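Long-range contact in 5-carboxyvanillate decarboxylase (Sphingomonas paucimobilis, PDB 4L6D), which probably removes the 5-carboxyl group of 5-carboxyvanillate to give vanillate, as a manganese-binding carboxy-lyase of the amidohydrolase fold: residues H72-F84 with L141-D153. Sequence-based numbering, arbitrary orientation.
Sequences HLLSLTAPGVQMF and LVINSHTNDLYYD. With VNL (4-hydroxy-3-methoxybenzoate), chain J.
Gln82 OE1 is gripped twice by one residue, Asn144. The backbone N of Asn144 makes a hydrogen bond of 2.9 Å to Gln82 OE1, in the carbonyl plane and on a lone pair. A second hydrogen bond, 3.0 Å long, comes to Gln82 OE1 from ND2 of the same Asn144, which is tilted 22° off that plane. The side-chain amides of Gln82 and Asn144 are nearly parallel. At the other end of the Gln82 amide, NE2 donates to Asn144 O at 2.9 Å, coming from well above the carbonyl plane, and to Thr147 OG1 at 3.0 Å; both acceptors are tilted from the amide plane. Both ends are held, which should fix the amide's rotation. Gln82 gets there with CG anti to its own carbonyl carbon (chi1 -69°) and an extended chain beyond, running obliquely over CD1 of Ile143, which packs 3.6 Å from Gln82 CD.

Asn144 also faces the loop 77-84 with its side chain: OD1 rests 3.4 Å from Ala78 CB. Two waters donate to Leu76 O; one also donates to Asn144 OD1 and the other accepts from Asn144 ND2, so a buried carbonyl and both ends of a buried amide are tied together. Between the strands the contact is carbon on carbon, with Val142 CG1 3.8 Å from Ser75 CB. The strands 72-76 and 141-144 are inclined at 42° to each other and are not sheet neighbours, since strand 111-115 runs between them.

Ala78 and Thr77 line the vanillate pocket, with Thr77 OG1 hydrogen-bonded to Tyr300 OH, and Asn144 touches the manganese ligand His174. Loops leaving the C-terminal ends of parallel strands and meeting around the metal and the bound vanillate are characteristic of the amidohydrolase TIM barrel.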
ATOM      1  N   HIS A  72       3.731  14.449  24.691  1.00  6.37           N
ATOM      2  CA  HIS A  72       3.232  13.244  24.038  1.00  5.19           C
ATOM      3  C   HIS A  72       1.722  13.240  24.095  1.00  5.18           C
ATOM      4  O   HIS A  72       1.129  13.473  25.165  1.00  5.51           O
ATOM      5  CB  HIS A  72       3.685  11.982  24.759  1.00  5.48           C
ATOM      6  CG  HIS A  72       5.068  11.537  24.418  1.00  6.34           C
ATOM      7  ND1 HIS A  72       5.520  10.268  24.711  1.00  7.67           N
ATOM      8  CD2 HIS A  72       6.105  12.187  23.838  1.00  5.14           C
ATOM      9  CE1 HIS A  72       6.770  10.146  24.303  1.00  8.63           C
ATOM     10  NE2 HIS A  72       7.156  11.301  23.790  1.00  6.45           N
ATOM     11  N   LEU A  73       1.108  12.969  22.949  1.00  6.16           N
ATOM     12  CA  LEU A  73      -0.303  12.579  22.887  1.00  4.69           C
ATOM     13  C   LEU A  73      -0.354  11.064  23.031  1.00  5.59           C
ATOM     14  O   LEU A  73       0.036  10.324  22.119  1.00  5.18           O
ATOM     15  CB  LEU A  73      -0.922  13.030  21.558  1.00  6.21           C
ATOM     16  CG  LEU A  73      -2.363  12.603  21.289  1.00  5.75           C
ATOM     17  CD1 LEU A  73      -3.349  13.294  22.249  1.00  5.46           C
ATOM     18  CD2 LEU A  73      -2.720  12.887  19.824  1.00  5.28           C
ATOM     19  N   LEU A  74      -0.792  10.618  24.202  1.00  4.86           N
ATOM     20  CA  LEU A  74      -0.757   9.199  24.557  1.00  5.25           C
ATOM     21  C   LEU A  74      -1.968   8.454  24.009  1.00  5.64           C
ATOM     22  O   LEU A  74      -3.063   9.008  23.932  1.00  6.22           O
ATOM     23  CB  LEU A  74      -0.726   9.040  26.078  1.00  5.22           C
ATOM     24  CG  LEU A  74       0.403   9.752  26.824  1.00  5.40           C
ATOM     25  CD1 LEU A  74       0.167   9.707  28.334  1.00  8.79           C
ATOM     26  CD2 LEU A  74       1.751   9.122  26.493  1.00  7.37           C
ATOM     27  N   SER A  75      -1.762   7.183  23.665  1.00  5.40           N
ATOM     28  CA  SER A  75      -2.841   6.302  23.222  1.00  4.74           C
ATOM     29  C   SER A  75      -2.581   4.911  23.769  1.00  6.87           C
ATOM     30  O   SER A  75      -1.435   4.449  23.766  1.00  5.90           O
ATOM     31  CB  SER A  75      -2.901   6.261  21.685  1.00  5.64           C
ATOM     32  OG  SER A  75      -1.597   6.169  21.113  1.00  6.86           O
ATOM     33  N   LEU A  76      -3.629   4.228  24.218  1.00  5.39           N
ATOM     34  CA  LEU A  76      -3.465   2.832  24.595  1.00  6.85           C
ATOM     35  C   LEU A  76      -2.963   2.036  23.389  1.00  5.07           C
ATOM     36  O   LEU A  76      -3.548   2.077  22.309  1.00  5.77           O
ATOM     37  CB  LEU A  76      -4.780   2.254  25.119  1.00  6.21           C
ATOM     38  CG  LEU A  76      -4.716   0.749  25.405  1.00  5.66           C
ATOM     39  CD1 LEU A  76      -3.791   0.464  26.581  1.00  7.91           C
ATOM     40  CD2 LEU A  76      -6.116   0.180  25.684  1.00  5.87           C
ATOM     41  N   THR A  77      -1.871   1.311  23.600  1.00  6.04           N
ATOM     42  CA  THR A  77      -1.139   0.661  22.520  1.00  6.02           C
ATOM     43  C   THR A  77      -1.984  -0.412  21.845  1.00  5.23           C
ATOM     44  O   THR A  77      -2.830  -1.037  22.485  1.00  7.17           O
ATOM     45  CB  THR A  77       0.176   0.061  23.067  1.00  6.89           C
ATOM     46  OG1 THR A  77       0.986  -0.388  21.980  1.00  7.09           O
ATOM     47  CG2 THR A  77      -0.093  -1.090  24.037  1.00  7.46           C
ATOM     48  N   ALA A  78      -1.772  -0.602  20.545  1.00  5.98           N
ATOM     49  CA  ALA A  78      -2.431  -1.684  19.832  1.00  5.19           C
ATOM     50  C   ALA A  78      -2.075  -3.010  20.516  1.00  6.46           C
ATOM     51  O   ALA A  78      -0.959  -3.179  21.014  1.00  7.66           O
ATOM     52  CB  ALA A  78      -1.973  -1.697  18.377  1.00  7.58           C
ATOM     53  N   PRO A  79      -3.016  -3.966  20.544  1.00  5.71           N
ATOM     54  CA  PRO A  79      -4.344  -3.971  19.919  1.00  7.76           C
ATOM     55  C   PRO A  79      -5.460  -3.378  20.776  1.00  6.74           C
ATOM     56  O   PRO A  79      -6.633  -3.690  20.553  1.00  7.48           O
ATOM     57  CB  PRO A  79      -4.595  -5.466  19.712  1.00  8.43           C
ATOM     58  CG  PRO A  79      -3.957  -6.088  20.923  1.00  7.16           C
ATOM     59  CD  PRO A  79      -2.712  -5.259  21.187  1.00  7.42           C
ATOM     60  N   GLY A  80      -5.113  -2.511  21.719  1.00  5.55           N
ATOM     61  CA  GLY A  80      -6.113  -1.886  22.567  1.00  5.58           C
ATOM     62  C   GLY A  80      -6.916  -2.921  23.326  1.00  5.94           C
ATOM     63  O   GLY A  80      -6.338  -3.850  23.902  1.00  6.45           O
ATOM     64  N   VAL A  81      -8.238  -2.758  23.326  1.00  6.44           N
ATOM     65  CA  VAL A  81      -9.139  -3.697  23.985  1.00  7.01           C
ATOM     66  C   VAL A  81      -9.917  -4.534  22.982  1.00  8.12           C
ATOM     67  O   VAL A  81     -10.865  -5.232  23.344  1.00  7.18           O
ATOM     68  CB  VAL A  81     -10.156  -2.979  24.921  1.00  8.44           C
ATOM     69  CG1 VAL A  81      -9.421  -2.182  26.000  1.00  9.99           C
ATOM     70  CG2 VAL A  81     -11.102  -2.082  24.121  1.00  9.13           C
ATOM     71  N   GLN A  82      -9.492  -4.475  21.727  1.00  6.20           N
ATOM     72  CA  GLN A  82     -10.266  -5.056  20.635  1.00  6.25           C
ATOM     73  C   GLN A  82     -10.195  -6.570  20.501  1.00  7.86           C
ATOM     74  O   GLN A  82     -11.020  -7.156  19.806  1.00  8.68           O
ATOM     75  CB  GLN A  82      -9.886  -4.390  19.317  1.00  5.90           C
ATOM     76  CG  GLN A  82     -10.338  -2.944  19.237  1.00  6.09           C
ATOM     77  CD  GLN A  82      -9.519  -2.170  18.240  1.00  6.98           C
ATOM     78  OE1 GLN A  82      -8.654  -1.370  18.613  1.00  6.45           O
ATOM     79  NE2 GLN A  82      -9.779  -2.407  16.955  1.00  6.42           N
ATOM     80  N   MET A  83      -9.231  -7.209  21.160  1.00  6.68           N
ATOM     81  CA  MET A  83      -9.144  -8.669  21.080  1.00  7.01           C
ATOM     82  C   MET A  83     -10.053  -9.406  22.064  1.00  9.17           C
ATOM     83  O   MET A  83     -10.267 -10.608  21.926  1.00  9.32           O
ATOM     84  CB  MET A  83      -7.710  -9.159  21.270  1.00  8.21           C
ATOM     85  CG  MET A  83      -6.744  -8.600  20.248  1.00  8.19           C
ATOM     86  SD  MET A  83      -5.148  -9.417  20.293  1.00 10.13           S
ATOM     87  CE  MET A  83      -5.544 -10.963  19.472  1.00  8.48           C
ATOM     88  N   PHE A  84     -10.574  -8.691  23.058  1.00  7.49           N
ATOM     89  CA  PHE A  84     -11.359  -9.302  24.125  1.00  8.02           C
ATOM     90  C   PHE A  84     -12.821  -9.499  23.723  1.00  8.12           C
ATOM     91  O   PHE A  84     -13.288  -8.931  22.736  1.00  9.19           O
ATOM     92  CB  PHE A  84     -11.288  -8.432  25.389  1.00 11.64           C
ATOM     93  CG  PHE A  84      -9.885  -8.087  25.816  1.00 10.78           C
ATOM     94  CD1 PHE A  84      -8.935  -9.076  25.988  1.00 13.48           C
ATOM     95  CD2 PHE A  84      -9.515  -6.769  26.038  1.00  9.16           C
ATOM     96  CE1 PHE A  84      -7.645  -8.759  26.376  1.00 12.90           C
ATOM     97  CE2 PHE A  84      -8.221  -6.449  26.427  1.00 10.79           C
ATOM     98  CZ  PHE A  84      -7.286  -7.449  26.596  1.00  8.93           C
ATOM     99  N   LEU A 141      -9.729  10.341  20.137  1.00  4.73           N
ATOM    100  CA  LEU A 141      -9.967   8.903  20.261  1.00  4.76           C
ATOM    101  C   LEU A 141      -8.936   8.112  19.477  1.00  6.22           C
ATOM    102  O   LEU A 141      -8.339   8.620  18.528  1.00  5.86           O
ATOM    103  CB  LEU A 141     -11.360   8.560  19.735  1.00  5.73           C
ATOM    104  CG  LEU A 141     -12.538   9.177  20.479  1.00  5.16           C
ATOM    105  CD1 LEU A 141     -13.799   9.109  19.612  1.00  9.12           C
ATOM    106  CD2 LEU A 141     -12.778   8.521  21.831  1.00  6.34           C
ATOM    107  N   VAL A 142      -8.741   6.854  19.865  1.00  5.16           N
ATOM    108  CA  VAL A 142      -7.866   5.946  19.125  1.00  4.64           C
ATOM    109  C   VAL A 142      -8.523   4.577  19.043  1.00  4.57           C
ATOM    110  O   VAL A 142      -9.174   4.117  19.990  1.00  5.70           O
ATOM    111  CB  VAL A 142      -6.454   5.838  19.769  1.00  4.54           C
ATOM    112  CG1 VAL A 142      -6.530   5.318  21.203  1.00  7.04           C
ATOM    113  CG2 VAL A 142      -5.520   4.952  18.932  1.00  6.78           C
ATOM    114  N   ILE A 143      -8.376   3.952  17.886  1.00  5.52           N
ATOM    115  CA  ILE A 143      -8.807   2.577  17.685  1.00  4.98           C
ATOM    116  C   ILE A 143      -7.783   1.927  16.745  1.00  4.99           C
ATOM    117  O   ILE A 143      -7.141   2.618  15.949  1.00  5.77           O
ATOM    118  CB  ILE A 143     -10.260   2.508  17.134  1.00  4.98           C
ATOM    119  CG1 ILE A 143     -10.906   1.159  17.481  1.00  6.45           C
ATOM    120  CG2 ILE A 143     -10.291   2.779  15.634  1.00  6.92           C
ATOM    121  CD1 ILE A 143     -11.138   0.956  18.998  1.00  6.50           C
ATOM    122  N   ASN A 144      -7.615   0.612  16.843  1.00  4.99           N
ATOM    123  CA  ASN A 144      -6.572  -0.086  16.086  1.00  6.04           C
ATOM    124  C   ASN A 144      -7.123  -0.917  14.945  1.00  9.08           C
ATOM    125  O   ASN A 144      -7.520  -2.061  15.140  1.00  6.71           O
ATOM    126  CB  ASN A 144      -5.731  -0.946  17.029  1.00  5.47           C
ATOM    127  CG  ASN A 144      -5.260  -0.156  18.218  1.00  5.29           C
ATOM    128  OD1 ASN A 144      -4.357   0.680  18.092  1.00  7.30           O
ATOM    129  ND2 ASN A 144      -5.909  -0.347  19.365  1.00  6.53           N
ATOM    130  N   SER A 145      -7.118  -0.324  13.755  1.00  6.80           N
ATOM    131  CA  SER A 145      -7.759  -0.855  12.558  1.00  5.86           C
ATOM    132  C   SER A 145      -8.966  -1.761  12.858  1.00  7.39           C
ATOM    133  O   SER A 145      -9.859  -1.335  13.581  1.00  8.26           O
ATOM    134  CB  SER A 145      -6.741  -1.489  11.615  1.00  6.99           C
ATOM    135  OG  SER A 145      -7.269  -1.518  10.306  1.00  7.44           O
ATOM    136  N   HIS A 146      -8.975  -2.994  12.362  1.00  6.28           N
ATOM    137  CA  HIS A 146     -10.181  -3.820  12.376  1.00  6.15           C
ATOM    138  C   HIS A 146     -10.666  -4.219  13.766  1.00  5.46           C
ATOM    139  O   HIS A 146      -9.901  -4.243  14.722  1.00  6.28           O
ATOM    140  CB  HIS A 146      -9.986  -5.083  11.523  1.00  6.80           C
ATOM    141  CG  HIS A 146      -9.258  -6.193  12.220  1.00  5.68           C
ATOM    142  ND1 HIS A 146      -9.900  -7.124  13.013  1.00  6.45           N
ATOM    143  CD2 HIS A 146      -7.945  -6.528  12.235  1.00  6.52           C
ATOM    144  CE1 HIS A 146      -9.013  -7.987  13.480  1.00  7.43           C
ATOM    145  NE2 HIS A 146      -7.819  -7.645  13.028  1.00  6.67           N
ATOM    146  N   THR A 147     -11.952  -4.530  13.859  1.00  6.27           N
ATOM    147  CA  THR A 147     -12.482  -5.227  15.024  1.00  6.00           C
ATOM    148  C   THR A 147     -13.274  -6.431  14.550  1.00  6.35           C
ATOM    149  O   THR A 147     -14.109  -6.319  13.651  1.00  7.54           O
ATOM    150  CB  THR A 147     -13.383  -4.324  15.893  1.00  6.03           C
ATOM    151  OG1 THR A 147     -12.638  -3.173  16.301  1.00  6.93           O
ATOM    152  CG2 THR A 147     -13.868  -5.079  17.144  1.00  9.03           C
ATOM    153  N   ASN A 148     -12.989  -7.586  15.144  1.00  7.20           N
ATOM    154  CA  ASN A 148     -13.662  -8.835  14.787  1.00  8.56           C
ATOM    155  C   ASN A 148     -13.524  -9.168  13.301  1.00  6.99           C
ATOM    156  O   ASN A 148     -14.393  -9.796  12.708  1.00  9.56           O
ATOM    157  CB  ASN A 148     -15.134  -8.821  15.222  1.00 10.52           C
ATOM    158  CG  ASN A 148     -15.295  -8.670  16.723  1.00 18.67           C
ATOM    159  OD1 ASN A 148     -14.454  -9.125  17.497  1.00 20.85           O
ATOM    160  ND2 ASN A 148     -16.383  -8.036  17.139  1.00 26.05           N
ATOM    161  N   ASP A 149     -12.410  -8.726  12.726  1.00  6.67           N
ATOM    162  CA  ASP A 149     -12.073  -8.979  11.328  1.00  7.98           C
ATOM    163  C   ASP A 149     -13.057  -8.336  10.367  1.00  8.21           C
ATOM    164  O   ASP A 149     -13.249  -8.799   9.245  1.00  8.79           O
ATOM    165  CB  ASP A 149     -11.918 -10.476  11.096  1.00  8.04           C
ATOM    166  CG  ASP A 149     -10.889 -11.073  12.020  1.00 10.70           C
ATOM    167  OD1 ASP A 149      -9.701 -10.737  11.841  1.00  8.57           O
ATOM    168  OD2 ASP A 149     -11.276 -11.821  12.956  1.00 11.72           O
ATOM    169  N   LEU A 150     -13.668  -7.251  10.828  1.00  6.45           N
ATOM    170  CA  LEU A 150     -14.520  -6.415   9.996  1.00  6.40           C
ATOM    171  C   LEU A 150     -13.895  -5.041   9.918  1.00  6.14           C
ATOM    172  O   LEU A 150     -13.233  -4.592  10.860  1.00  7.54           O
ATOM    173  CB  LEU A 150     -15.909  -6.285  10.608  1.00  9.36           C
ATOM    174  CG  LEU A 150     -16.691  -7.572  10.790  1.00 11.29           C
ATOM    175  CD1 LEU A 150     -17.958  -7.290  11.566  1.00 15.10           C
ATOM    176  CD2 LEU A 150     -17.005  -8.178   9.441  1.00 15.77           C
ATOM    177  N   TYR A 151     -14.136  -4.357   8.799  1.00  5.89           N
ATOM    178  CA  TYR A 151     -13.629  -3.012   8.585  1.00  5.56           C
ATOM    179  C   TYR A 151     -14.733  -1.976   8.805  1.00  5.58           C
ATOM    180  O   TYR A 151     -15.907  -2.335   8.941  1.00  6.58           O
ATOM    181  CB  TYR A 151     -12.996  -2.911   7.195  1.00  6.59           C
ATOM    182  CG  TYR A 151     -11.782  -3.802   7.098  1.00  6.75           C
ATOM    183  CD1 TYR A 151     -10.622  -3.488   7.797  1.00  7.23           C
ATOM    184  CD2 TYR A 151     -11.796  -4.965   6.338  1.00  8.01           C
ATOM    185  CE1 TYR A 151      -9.502  -4.310   7.745  1.00  6.44           C
ATOM    186  CE2 TYR A 151     -10.674  -5.800   6.276  1.00  8.77           C
ATOM    187  CZ  TYR A 151      -9.532  -5.459   6.975  1.00  7.78           C
ATOM    188  OH  TYR A 151      -8.419  -6.283   6.916  1.00  7.33           O
ATOM    189  N   TYR A 152     -14.353  -0.701   8.839  1.00  5.31           N
ATOM    190  CA  TYR A 152     -15.266   0.330   9.341  1.00  5.35           C
ATOM    191  C   TYR A 152     -16.239   0.879   8.303  1.00  7.46           C
ATOM    192  O   TYR A 152     -16.948   1.848   8.570  1.00  8.66           O
ATOM    193  CB  TYR A 152     -14.517   1.436  10.104  1.00  5.98           C
ATOM    194  CG  TYR A 152     -13.885   0.874  11.359  1.00  5.81           C
ATOM    195  CD1 TYR A 152     -14.623   0.061  12.217  1.00  7.20           C
ATOM    196  CD2 TYR A 152     -12.545   1.086  11.643  1.00  6.43           C
ATOM    197  CE1 TYR A 152     -14.048  -0.497  13.343  1.00  9.76           C
ATOM    198  CE2 TYR A 152     -11.963   0.547  12.776  1.00  5.29           C
ATOM    199  CZ  TYR A 152     -12.717  -0.251  13.615  1.00  6.76           C
ATOM    200  OH  TYR A 152     -12.148  -0.816  14.739  1.00  7.23           O
ATOM    201  N   ASP A 153     -16.284   0.234   7.140  1.00  6.47           N
ATOM    202  CA  ASP A 153     -17.403   0.408   6.217  1.00  6.79           C
ATOM    203  C   ASP A 153     -18.638  -0.372   6.671  1.00  8.59           C
ATOM    204  O   ASP A 153     -19.741  -0.095   6.226  1.00  9.09           O
ATOM    205  CB  ASP A 153     -17.022  -0.032   4.799  1.00  5.87           C
ATOM    206  CG  ASP A 153     -16.600  -1.494   4.719  1.00  8.56           C
ATOM    207  OD1 ASP A 153     -15.671  -1.889   5.455  1.00  7.91           O
ATOM    208  OD2 ASP A 153     -17.182  -2.240   3.896  1.00  9.21           O
TER
HETATM  209  C1  VNL J 402       5.290  -1.849  16.921  1.00  9.41           C
HETATM  210  CO1 VNL J 402       5.572  -0.598  16.357  1.00  9.82           C
HETATM  211  CO2 VNL J 402       4.085  -2.084  17.611  1.00 10.71           C
HETATM  212  CM1 VNL J 402       4.649   0.457  16.478  1.00 12.26           C
HETATM  213  CM2 VNL J 402       3.151  -1.058  17.731  1.00 10.80           C
HETATM  214  OM  VNL J 402       1.952  -1.191  18.382  1.00 11.71           O
HETATM  215  CZ  VNL J 402       3.444   0.257  17.152  1.00 10.37           C
HETATM  216  CC  VNL J 402       6.311  -2.952  16.815  1.00 11.63           C
HETATM  217  CV  VNL J 402       1.582  -2.454  18.968  1.00  8.34           C
HETATM  218  O1  VNL J 402       7.498  -2.696  16.477  1.00 12.91           O
HETATM  219  O2  VNL J 402       5.966  -4.115  17.134  1.00 11.49           O
HETATM  220  O3  VNL J 402       2.657   1.286  17.589  1.00 11.87           O
HETATM  221  O   HOH W   1      -2.824   2.461  19.604  1.00  6.91           O
HETATM  222  O   HOH W   2      -6.128   1.360  21.666  1.00  8.52           O
HETATM  223  O   HOH W   3     -10.895  -7.826  17.151  1.00  7.39           O
HETATM  224  O   HOH W   4     -12.925  -9.483  19.884  1.00 34.02           O